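Local coordinates for protein copper chaperone CopZ (PDB 6FF2) that sequesters copper(I) inside the cell and carries it to the copper-exporting P-type ATPase CopA, at residues S2-N7 against S54-A59; S22-I27 against T31-N36. All coordinates share one frame; numbering follows the deposited sequence. Where two conformers were deposited one is given.

Contact 1: S2-N7 against S54-A59; sequences SQEILN and SQMKDA
Strand 3-7 and helix 54-59 run in roughly the same direction, their axes 35° apart and 10.4 Å from each other at the closest approach. This is the sheet-against-helix packing of the ferredoxin-like βαββαβ fold of heavy-metal-associated domains. The strand lies inside the antiparallel sheet, and helix 53-62 rests on one face of it. L6 and K57 have the nearest CA atoms, 7.8 Å apart. No hydrogen bond joins the two segments; the closest contacts are between side chains.

E4 and L6, two apart in the strand, lie on the same face and both point toward the helix. In E4 a chi1 of 172° brings CG beside the sulfur of M56, with E4 CG 4.0 Å from M56 SD. The bend beyond CG turns only the carboxylate. The M56 side chain runs out nearly straight, bringing SD to E4; M56 also touches Y46 of the adjacent strand 41-46. L6 is buried, and its CD2 branch does the work. L6 CD2 lies 4.3 Å from M56 CB, and L6 also touches I60 and V67.

K57 sits at the margin of this apolar patch and was modelled in two conformers. In one of them K57 CG lies against the same methyl branch, 3.5 Å from L6 CD2.

Contact 2: S22-I27 against T31-N36; sequences SALNNI and TSADVN. With MG (magnesium ion), chain E.
N25, in the last turn of helix 14-25, reaches across to edge strand 30-36 of the ferredoxin-like fold. N25 CB lies 4.0 Å from a magnesium ion that is bound by the backbone O of the same residue. With chi1 -78° the amide is swung over to the strand. N25 OD1 sits 3.3 Å from S32 CA and accepts a hydrogen bond from a water of the magnesium shell. N25 ND2 donates to a second water, 3.0 Å away. That water also accepts from A33 N at 2.9 Å, so it bridges helix and strand. ND2 has a weak bond back to E21 O as well.

Beneath this polar layer, L24 CB meets A33 CB at 3.8 Å, and L24 CD1 touches the same methyl. L24 continues into the core against V42, V44 and M56. Near its start the strand has a classic beta bulge, in which T31 and S32 both face Q45.

The magnesium ion takes N25 O and four waters, one of which donates to I27 O. No direct hydrogen bond joins the two segments. The polar link between them runs through water, while the apolar part is L24 against the methyl of A33.

How the contacts relate
Both contacts lay a helix against the same antiparallel sheet, and contact 2 is nested within the chain loop closed by contact 1. Contact 1 is partly buried and joins helix 53-62 to an inner strand, whereas contact 2 lies at the surface and joins helix 14-25 to the edge strand. Their chemistry follows: contact 1 is largely apolar, with no hydrogen bond between its segments, while contact 2 adds water and a metal ion to a small apolar patch. The two meet where the helices pack side by side. M56 CB is 3.7 Å from L24 CD2, and I27 CD1 touches A59 CB. The copper site lies beyond both, near the start of helix 14-25.

Contact 1: S2-N7 against S54-A59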
ATOM      1  N   SER A   2      27.548   8.360   0.616  1.00 18.30           N
ATOM      2  CA  SER A   2      27.626   6.964   1.088  1.00 15.72           C
ATOM      3  C   SER A   2      26.354   6.239   0.561  1.00 12.76           C
ATOM      4  O   SER A   2      25.406   6.916   0.199  1.00 12.58           O
ATOM      5  CB  SER A   2      27.656   6.911   2.601  1.00 18.82           C
ATOM      6  OG  SER A   2      28.722   7.720   3.063  1.00 22.51           O
ATOM      7  N   GLN A   3      26.425   4.934   0.536  1.00 12.14           N
ATOM      8  CA  GLN A   3      25.323   4.051   0.149  1.00 11.96           C
ATOM      9  C   GLN A   3      25.118   3.016   1.192  1.00 11.95           C
ATOM     10  O   GLN A   3      26.092   2.400   1.694  1.00 13.08           O
ATOM     11  CB  GLN A   3      25.595   3.428  -1.212  1.00 13.42           C
ATOM     12  CG  GLN A   3      24.418   2.626  -1.772  1.00 14.42           C
ATOM     13  CD  GLN A   3      24.741   1.944  -3.060  1.00 16.37           C
ATOM     14  OE1 GLN A   3      25.889   1.958  -3.505  1.00 23.28           O
ATOM     15  NE2 GLN A   3      23.738   1.358  -3.689  1.00 18.36           N
ATOM     16  N   GLU A   4      23.830   2.809   1.568  1.00 11.56           N
ATOM     17  CA  GLU A   4      23.414   1.716   2.462  1.00 11.42           C
ATOM     18  C   GLU A   4      22.408   0.885   1.753  1.00 11.13           C
ATOM     19  O   GLU A   4      21.543   1.423   1.107  1.00 12.72           O
ATOM     20  CB  GLU A   4      22.799   2.306   3.731  1.00 13.71           C
ATOM     21  CG  GLU A   4      22.152   1.329   4.679  1.00 15.90           C
ATOM     22  CD  GLU A   4      23.053   0.342   5.336  1.00 20.29           C
ATOM     23  OE1 GLU A   4      24.267   0.466   5.312  1.00 22.44           O
ATOM     24  OE2 GLU A   4      22.440  -0.616   5.904  1.00 22.77           O
ATOM     25  N   ILE A   5      22.552  -0.428   1.814  1.00 12.20           N
ATOM     26  CA  ILE A   5      21.533  -1.351   1.347  1.00 11.51           C
ATOM     27  C   ILE A   5      20.880  -2.022   2.541  1.00 12.64           C
ATOM     28  O   ILE A   5      21.555  -2.739   3.280  1.00 14.39           O
ATOM     29  CB  ILE A   5      22.107  -2.338   0.335  1.00 13.55           C
ATOM     30  CG1 ILE A   5      22.710  -1.553  -0.886  1.00 17.99           C
ATOM     31  CG2 ILE A   5      21.032  -3.301  -0.119  1.00 14.42           C
ATOM     32  CD1 ILE A   5      23.473  -2.423  -1.813  1.00 24.12           C
ATOM     33  N   LEU A   6      19.572  -1.796   2.736  1.00 13.01           N
ATOM     34  CA  LEU A   6      18.802  -2.447   3.787  1.00 13.23           C
ATOM     35  C   LEU A   6      18.069  -3.615   3.173  1.00 13.42           C
ATOM     36  O   LEU A   6      17.580  -3.516   2.023  1.00 16.80           O
ATOM     37  CB  LEU A   6      17.891  -1.510   4.542  1.00 17.02           C
ATOM     38  CG  LEU A   6      18.626  -0.347   5.214  1.00 18.61           C
ATOM     39  CD1 LEU A   6      18.480   0.889   4.364  1.00 19.14           C
ATOM     40  CD2 LEU A   6      18.120  -0.078   6.632  1.00 20.69           C
ATOM     41  N   ASN A   7      17.949  -4.701   3.924  1.00 16.04           N
ATOM     42  CA  ASN A   7      17.122  -5.848   3.510  1.00 16.50           C
ATOM     43  C   ASN A   7      15.819  -5.787   4.315  1.00 16.69           C
ATOM     44  O   ASN A   7      15.854  -5.820   5.506  1.00 18.80           O
ATOM     45  CB  ASN A   7      17.825  -7.119   3.760  1.00 20.83           C
ATOM     46  CG  ASN A   7      18.782  -7.390   2.711  1.00 26.91           C
ATOM     47  OD1 ASN A   7      19.966  -7.345   2.975  1.00 41.75           O
ATOM     48  ND2 ASN A   7      18.293  -7.739   1.506  1.00 33.83           N
ATOM     49  N   SER A  54      20.938   3.544  11.760  1.00 13.08           N
ATOM     50  CA  SER A  54      19.896   3.330  12.776  1.00 13.10           C
ATOM     51  C   SER A  54      18.631   4.163  12.519  1.00 12.42           C
ATOM     52  O   SER A  54      17.510   3.695  12.749  1.00 14.53           O
ATOM     53  CB  SER A  54      20.551   3.609  14.134  1.00 12.18           C
ATOM     54  OG  SER A  54      20.966   4.986  14.266  1.00 13.56           O
ATOM     55  N   GLN A  55      18.774   5.402  12.066  1.00 12.05           N
ATOM     56  CA  GLN A  55      17.657   6.265  11.753  1.00 13.07           C
ATOM     57  C   GLN A  55      16.869   5.693  10.547  1.00 12.75           C
ATOM     58  O   GLN A  55      15.638   5.786  10.491  1.00 14.37           O
ATOM     59  CB  GLN A  55      18.136   7.676  11.459  1.00 13.96           C
ATOM     60  CG  GLN A  55      18.724   8.431  12.649  1.00 14.02           C
ATOM     61  CD  GLN A  55      19.372   9.697  12.167  1.00 13.60           C
ATOM     62  OE1 GLN A  55      20.622   9.722  12.025  1.00 16.55           O
ATOM     63  NE2 GLN A  55      18.570  10.715  11.831  1.00 15.42           N
ATOM     64  N   MET A  56      17.564   5.141   9.555  1.00 12.93           N
ATOM     65  CA  MET A  56      16.889   4.543   8.417  1.00 12.92           C
ATOM     66  C   MET A  56      16.078   3.321   8.818  1.00 13.81           C
ATOM     67  O   MET A  56      14.933   3.148   8.378  1.00 13.83           O
ATOM     68  CB  MET A  56      17.933   4.145   7.356  1.00 12.55           C
ATOM     69  CG  MET A  56      18.818   5.303   6.855  1.00 12.78           C
ATOM     70  SD  MET A  56      20.123   4.616   5.832  1.00 13.79           S
ATOM     71  CE  MET A  56      21.321   5.989   5.896  1.00 15.16           C
ATOM     72  N   LYS A  57      16.699   2.438   9.596  1.00 13.11           N
ATOM     73  CA  LYS A  57      16.007   1.242  10.079  0.50 14.51           C
ATOM     74  C   LYS A  57      14.775   1.645  10.857  1.00 14.28           C
ATOM     75  O   LYS A  57      13.718   1.001  10.707  1.00 15.57           O
ATOM     76  CB  LYS A  57      16.943   0.377  10.922  0.50 18.62           C
ATOM     77  CG  LYS A  57      18.041  -0.263  10.096  0.50 22.57           C
ATOM     78  CD  LYS A  57      19.002  -1.075  10.945  0.50 24.29           C
ATOM     79  CE  LYS A  57      19.982  -1.753  10.042  0.50 20.87           C
ATOM     80  NZ  LYS A  57      20.497  -3.006  10.601  0.50 28.58           N
ATOM     81  N   ASP A  58      14.909   2.641  11.735  1.00 14.24           N
ATOM     82  CA  ASP A  58      13.726   3.024  12.530  1.00 16.75           C
ATOM     83  C   ASP A  58      12.625   3.543  11.660  1.00 16.11           C
ATOM     84  O   ASP A  58      11.442   3.274  11.926  1.00 18.85           O
ATOM     85  CB  ASP A  58      14.099   4.090  13.559  1.00 18.83           C
ATOM     86  CG  ASP A  58      14.801   3.547  14.738  1.00 19.36           C
ATOM     87  OD1 ASP A  58      14.946   2.304  14.890  1.00 23.77           O
ATOM     88  OD2 ASP A  58      15.271   4.427  15.526  1.00 23.62           O
ATOM     89  N   ALA A  59      12.971   4.335  10.640  1.00 15.55           N
ATOM     90  CA  ALA A  59      11.958   4.912   9.759  1.00 17.36           C
ATOM     91  C   ALA A  59      11.202   3.816   9.024  1.00 16.28           C
ATOM     92  O   ALA A  59       9.975   3.926   8.805  1.00 18.84           O
ATOM     93  CB  ALA A  59      12.584   5.882   8.773  1.00 18.99           C
TER

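Contact 2: S22-I27 against T31-N36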
ATOM      1  N   SER A  22       9.290   7.452   0.919  1.00 17.16           N
ATOM      2  CA  SER A  22       8.956   8.720   1.540  1.00 17.93           C
ATOM      3  C   SER A  22       9.485   8.860   2.928  1.00 17.58           C
ATOM      4  O   SER A  22       9.990   9.912   3.293  1.00 20.57           O
ATOM      5  CB  SER A  22       7.450   8.960   1.592  1.00 21.62           C
ATOM      6  OG  SER A  22       7.079   9.251   0.281  1.00 28.56           O
ATOM      7  N   ALA A  23       9.370   7.809   3.728  1.00 15.73           N
ATOM      8  CA  ALA A  23       9.847   7.864   5.119  1.00 16.82           C
ATOM      9  C   ALA A  23      11.357   8.102   5.164  1.00 15.86           C
ATOM     10  O   ALA A  23      11.844   8.894   5.939  1.00 18.40           O
ATOM     11  CB  ALA A  23       9.513   6.563   5.822  1.00 18.16           C
ATOM     12  N   LEU A  24      12.061   7.431   4.269  1.00 13.45           N
ATOM     13  CA  LEU A  24      13.520   7.605   4.209  1.00 14.28           C
ATOM     14  C   LEU A  24      13.916   8.978   3.732  1.00 15.74           C
ATOM     15  O   LEU A  24      14.797   9.571   4.291  1.00 15.41           O
ATOM     16  CB  LEU A  24      14.160   6.499   3.377  1.00 12.67           C
ATOM     17  CG  LEU A  24      14.111   5.079   4.010  1.00 13.13           C
ATOM     18  CD1 LEU A  24      14.402   3.970   2.986  1.00 12.64           C
ATOM     19  CD2 LEU A  24      15.109   5.010   5.185  1.00 13.66           C
ATOM     20  N   ASN A  25      13.281   9.462   2.658  1.00 13.80           N
ATOM     21  CA  ASN A  25      13.580  10.806   2.151  1.00 16.60           C
ATOM     22  C   ASN A  25      13.209  11.953   3.080  1.00 17.36           C
ATOM     23  O   ASN A  25      13.716  13.078   2.917  1.00 22.42           O
ATOM     24  CB  ASN A  25      12.958  10.982   0.770  1.00 15.91           C
ATOM     25  CG  ASN A  25      13.758  10.313  -0.303  1.00 19.28           C
ATOM     26  OD1 ASN A  25      14.945  10.610  -0.469  1.00 23.75           O
ATOM     27  ND2 ASN A  25      13.121   9.455  -1.084  1.00 20.79           N
ATOM     28  N   ASN A  26      12.350  11.722   4.049  1.00 18.84           N
ATOM     29  CA  ASN A  26      12.060  12.707   5.084  1.00 20.44           C
ATOM     30  C   ASN A  26      13.196  12.968   6.026  1.00 20.37           C
ATOM     31  O   ASN A  26      13.152  13.949   6.723  1.00 25.11           O
ATOM     32  CB  ASN A  26      10.872  12.259   5.953  1.00 24.85           C
ATOM     33  CG  ASN A  26      10.360  13.377   6.824  1.00 29.46           C
ATOM     34  OD1 ASN A  26       9.986  14.446   6.303  1.00 42.66           O
ATOM     35  ND2 ASN A  26      10.389  13.180   8.145  1.00 36.22           N
ATOM     36  N   ILE A  27      14.179  12.053   6.107  1.00 17.01           N
ATOM     37  CA  ILE A  27      15.276  12.209   7.025  1.00 15.96           C
ATOM     38  C   ILE A  27      16.295  13.168   6.431  1.00 16.76           C
ATOM     39  O   ILE A  27      16.770  12.928   5.307  1.00 17.84           O
ATOM     40  CB  ILE A  27      15.961  10.883   7.359  1.00 17.41           C
ATOM     41  CG1 ILE A  27      14.950   9.777   7.783  1.00 17.73           C
ATOM     42  CG2 ILE A  27      17.053  11.122   8.389  1.00 22.12           C
ATOM     43  CD1 ILE A  27      15.520   8.353   7.840  1.00 21.30           C
ATOM     44  N   THR A  31      19.619  11.439   0.722  1.00 12.47           N
ATOM     45  CA  THR A  31      19.549  12.064  -0.596  1.00 12.43           C
ATOM     46  C   THR A  31      18.521  11.384  -1.490  1.00 11.79           C
ATOM     47  O   THR A  31      17.783  12.059  -2.193  1.00 15.80           O
ATOM     48  CB  THR A  31      20.939  12.110  -1.217  1.00 13.58           C
ATOM     49  OG1 THR A  31      21.833  12.750  -0.273  1.00 15.16           O
ATOM     50  CG2 THR A  31      20.904  12.810  -2.513  1.00 15.87           C
ATOM     51  N   SER A  32      18.470  10.050  -1.469  1.00 12.36           N
ATOM     52  CA  SER A  32      17.474   9.318  -2.185  1.00 11.85           C
ATOM     53  C   SER A  32      17.316   7.929  -1.607  1.00 12.04           C
ATOM     54  O   SER A  32      18.196   7.423  -0.883  1.00 10.89           O
ATOM     55  CB  SER A  32      17.882   9.241  -3.679  1.00 13.42           C
ATOM     56  OG  SER A  32      18.964   8.370  -3.895  1.00 15.02           O
ATOM     57  N   ALA A  33      16.225   7.255  -1.948  1.00 12.95           N
ATOM     58  CA  ALA A  33      15.983   5.894  -1.533  1.00 12.74           C
ATOM     59  C   ALA A  33      15.303   5.158  -2.692  1.00 13.47           C
ATOM     60  O   ALA A  33      14.369   5.726  -3.307  1.00 16.33           O
ATOM     61  CB  ALA A  33      15.093   5.869  -0.293  1.00 15.14           C
ATOM     62  N   ASP A  34      15.725   3.926  -2.957  1.00 13.51           N
ATOM     63  CA  ASP A  34      15.180   3.116  -4.091  1.00 15.18           C
ATOM     64  C   ASP A  34      14.904   1.706  -3.595  1.00 16.18           C
ATOM     65  O   ASP A  34      15.817   0.935  -3.281  1.00 16.32           O
ATOM     66  CB  ASP A  34      16.229   3.153  -5.208  1.00 18.11           C
ATOM     67  CG  ASP A  34      15.842   2.343  -6.419  1.00 28.99           C
ATOM     68  OD1 ASP A  34      14.664   2.096  -6.647  1.00 33.90           O
ATOM     69  OD2 ASP A  34      16.741   1.983  -7.180  1.00 39.55           O
ATOM     70  N   VAL A  35      13.611   1.391  -3.481  1.00 15.36           N
ATOM     71  CA  VAL A  35      13.130   0.078  -3.109  1.00 15.36           C
ATOM     72  C   VAL A  35      13.091  -0.830  -4.326  1.00 15.43           C
ATOM     73  O   VAL A  35      12.485  -0.474  -5.359  1.00 18.42           O
ATOM     74  CB  VAL A  35      11.713   0.151  -2.522  1.00 14.86           C
ATOM     75  CG1 VAL A  35      11.115  -1.272  -2.406  1.00 17.18           C
ATOM     76  CG2 VAL A  35      11.748   0.943  -1.179  1.00 17.41           C
ATOM     77  N   ASN A  36      13.680  -1.998  -4.208  1.00 16.92           N
ATOM     78  CA  ASN A  36      13.480  -3.088  -5.186  1.00 17.02           C
ATOM     79  C   ASN A  36      12.502  -4.073  -4.589  1.00 17.17           C
ATOM     80  O   ASN A  36      12.844  -4.850  -3.719  1.00 20.16           O
ATOM     81  CB  ASN A  36      14.793  -3.781  -5.534  1.00 19.40           C
ATOM     82  CG  ASN A  36      14.647  -4.902  -6.513  1.00 21.31           C
ATOM     83  OD1 ASN A  36      13.568  -5.380  -6.757  1.00 26.36           O
ATOM     84  ND2 ASN A  36      15.753  -5.363  -7.044  1.00 23.25           N
TER
HETATM   85 MG    MG E 103      14.562  14.488   1.710  1.00 35.04          MG
HETATM   86  O   HOH W   1      14.387   8.771  -3.666  1.00 19.05           O
HETATM   87  O   HOH W   2      15.718  12.994   0.385  1.00 25.34           O
HETATM   88  O   HOH W   3      16.119  14.385   3.127  1.00 22.95           O
HETATM   89  O   HOH W   4      15.857  15.736   0.917  1.00 32.41           O
HETATM   90  O   HOH W   5      13.152  14.346   0.250  1.00 32.94           O